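Local coordinates for GH127 beta-L-arabinofuranoside (Geobacillus stearothermophilus, PDB 4QK0), which probably hydrolyses beta-L-arabinofuranosides, as a beta-L-arabinofuranosidase of glycoside hydrolase family 127, at residues 350-355 with 437-442. Residues are numbered along the deposited sequence; the frame is centred on the assembly and turned at random.
Sequences LEMDGK and FVHLYV
Met-352, present as selenomethionine, lays the end of its side chain over one face of the Phe-437 ring. Its methyl CE sits nearly above the ring centre, 3.9 Å from the centroid and 10° off the normal, a CH-pi contact. SE lies over the same face at 4.0 Å from the centroid, a Met-aromatic contact. CG reaches the outer part of the ring, 3.5 Å from Phe-437 CE1. The chain bends at chi2 (64°) and again at chi3 (44°), which folds SE and CE back across the ring. SE also meets His-439, but at the edge of the imidazole and in its plane, 3.8 Å from CE1. One selenium therefore touches one ring by its face and another by its rim. With an alanine in place of Phe-437, the methyl, SE and CG of Met-352 would probably lose the ring face they rest on, leaving the end of the chain less restrained. The contact joins the catalytic region, of the six-hairpin clan of (alpha/alpha)6 barrels, to the strand-rich middle region. Met-352 belongs to the short link between helices 334-350 and 354-365 and is the centre of an inverse gamma turn. Phe-437 is in strand 436-438, which pairs antiparallel with 429-431. Further out, His-439 ND1 is hydrogen-bonded to Tyr-513 OH, which helps fix the imidazole. Tyr-513 and Tyr-515 of strand 513-517 and Leu-430 also touch Met-352. On the helix side, Asp-353 is the N-cap of 354-365: its OD1 accepts from Lys-355 N at 2.9 Å. Next to Met-352, Glu-351 OE2 makes a salt bridge with Lys-511 NZ.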
loop_
_atom_site.group_PDB
_atom_site.type_symbol
_atom_site.label_atom_id
_atom_site.label_comp_id
_atom_site.label_asym_id
_atom_site.label_seq_id
_atom_site.Cartn_x
_atom_site.Cartn_y
_atom_site.Cartn_z
ATOM N N LEU A 350 -27.708 2.617 25.441
ATOM C CA LEU A 350 -28.728 3.108 24.544
ATOM C C LEU A 350 -29.735 2.046 24.119
ATOM O O LEU A 350 -30.894 2.338 23.848
ATOM C CB LEU A 350 -28.021 3.637 23.324
ATOM C CG LEU A 350 -28.774 4.371 22.243
ATOM C CD1 LEU A 350 -29.484 5.585 22.832
ATOM C CD2 LEU A 350 -27.772 4.799 21.172
ATOM N N GLU A 351 -29.286 0.803 24.070
ATOM C CA GLU A 351 -30.104 -0.302 23.671
ATOM C C GLU A 351 -29.345 -1.599 24.073
ATOM O O GLU A 351 -28.170 -1.822 23.707
ATOM C CB GLU A 351 -30.341 -0.201 22.189
ATOM C CG GLU A 351 -31.252 -1.260 21.581
ATOM C CD GLU A 351 -30.991 -1.437 20.091
ATOM O OE1 GLU A 351 -30.349 -0.545 19.473
ATOM O OE2 GLU A 351 -31.372 -2.492 19.532
HETATM N N MSE A 352 -30.027 -2.452 24.799
HETATM C CA MSE A 352 -29.481 -3.698 25.256
HETATM C C MSE A 352 -29.512 -4.728 24.140
HETATM O O MSE A 352 -30.474 -5.446 23.965
HETATM C CB MSE A 352 -30.246 -4.138 26.476
HETATM C CG MSE A 352 -29.531 -5.354 27.038
HETATM SE SE MSE A 352 -27.681 -4.980 27.683
HETATM C CE MSE A 352 -28.008 -3.320 28.651
ATOM N N ASP A 353 -28.429 -4.780 23.361
ATOM C CA ASP A 353 -28.282 -5.713 22.257
ATOM C C ASP A 353 -26.918 -6.415 22.394
ATOM O O ASP A 353 -25.848 -5.773 22.419
ATOM C CB ASP A 353 -28.409 -4.949 20.945
ATOM C CG ASP A 353 -28.478 -5.845 19.751
ATOM O OD1 ASP A 353 -27.857 -6.965 19.720
ATOM O OD2 ASP A 353 -29.167 -5.420 18.817
ATOM N N GLY A 354 -26.972 -7.721 22.510
ATOM C CA GLY A 354 -25.795 -8.554 22.573
ATOM C C GLY A 354 -24.761 -8.260 21.472
ATOM O O GLY A 354 -23.577 -8.412 21.713
ATOM N N LYS A 355 -25.182 -7.785 20.306
ATOM C CA LYS A 355 -24.211 -7.494 19.232
ATOM C C LYS A 355 -23.215 -6.423 19.622
ATOM O O LYS A 355 -22.101 -6.444 19.163
ATOM C CB LYS A 355 -24.900 -7.163 17.924
ATOM C CG LYS A 355 -25.421 -5.726 17.826
ATOM C CD LYS A 355 -26.506 -5.541 16.717
ATOM C CE LYS A 355 -27.258 -4.225 16.864
ATOM N NZ LYS A 355 -27.549 -3.528 15.616
ATOM N N PHE A 437 -27.373 -7.130 34.272
ATOM C CA PHE A 437 -26.849 -7.672 32.982
ATOM C C PHE A 437 -25.416 -8.153 33.150
ATOM O O PHE A 437 -24.626 -7.461 33.782
ATOM C CB PHE A 437 -26.887 -6.633 31.866
ATOM C CG PHE A 437 -28.273 -6.269 31.437
ATOM C CD1 PHE A 437 -28.949 -7.055 30.559
ATOM C CD2 PHE A 437 -28.911 -5.181 31.990
ATOM C CE1 PHE A 437 -30.236 -6.750 30.195
ATOM C CE2 PHE A 437 -30.200 -4.840 31.628
ATOM C CZ PHE A 437 -30.875 -5.639 30.734
ATOM N N VAL A 438 -25.138 -9.366 32.658
ATOM C CA VAL A 438 -23.781 -9.900 32.554
ATOM C C VAL A 438 -23.340 -9.780 31.080
ATOM O O VAL A 438 -23.903 -10.446 30.199
ATOM C CB VAL A 438 -23.723 -11.357 33.008
ATOM C CG1 VAL A 438 -22.284 -11.839 33.077
ATOM C CG2 VAL A 438 -24.328 -11.470 34.401
ATOM N N HIS A 439 -22.385 -8.886 30.820
ATOM C CA HIS A 439 -21.867 -8.687 29.462
ATOM C C HIS A 439 -20.693 -9.616 29.145
ATOM O O HIS A 439 -20.661 -10.235 28.082
ATOM C CB HIS A 439 -21.329 -7.295 29.274
ATOM C CG HIS A 439 -22.337 -6.233 29.443
ATOM N ND1 HIS A 439 -23.635 -6.364 29.002
ATOM C CD2 HIS A 439 -22.243 -5.014 30.012
ATOM C CE1 HIS A 439 -24.297 -5.267 29.296
ATOM N NE2 HIS A 439 -23.469 -4.425 29.893
ATOM N N LEU A 440 -19.745 -9.714 30.081
ATOM C CA LEU A 440 -18.505 -10.500 29.880
ATOM C C LEU A 440 -18.411 -11.652 30.873
ATOM O O LEU A 440 -18.940 -11.587 32.020
ATOM C CB LEU A 440 -17.305 -9.600 30.071
ATOM C CG LEU A 440 -17.250 -8.311 29.205
ATOM C CD1 LEU A 440 -16.044 -7.463 29.507
ATOM C CD2 LEU A 440 -17.249 -8.640 27.748
ATOM N N TYR A 441 -17.830 -12.739 30.390
ATOM C CA TYR A 441 -17.689 -13.933 31.169
ATOM C C TYR A 441 -16.235 -14.000 31.689
ATOM O O TYR A 441 -15.307 -14.332 30.997
ATOM C CB TYR A 441 -18.127 -15.150 30.374
ATOM C CG TYR A 441 -19.607 -15.065 30.125
ATOM C CD1 TYR A 441 -20.502 -15.173 31.167
ATOM C CD2 TYR A 441 -20.115 -14.796 28.867
ATOM C CE1 TYR A 441 -21.871 -15.038 30.958
ATOM C CE2 TYR A 441 -21.485 -14.645 28.652
ATOM C CZ TYR A 441 -22.358 -14.798 29.721
ATOM O OH TYR A 441 -23.700 -14.630 29.537
ATOM N N VAL A 442 -16.105 -13.575 32.926
ATOM C CA VAL A 442 -14.842 -13.276 33.563
ATOM C C VAL A 442 -15.042 -13.665 35.009
ATOM O O VAL A 442 -16.000 -13.200 35.630
ATOM C CB VAL A 442 -14.536 -11.767 33.556
ATOM C CG1 VAL A 442 -13.235 -11.502 34.294
ATOM C CG2 VAL A 442 -14.439 -11.234 32.140
#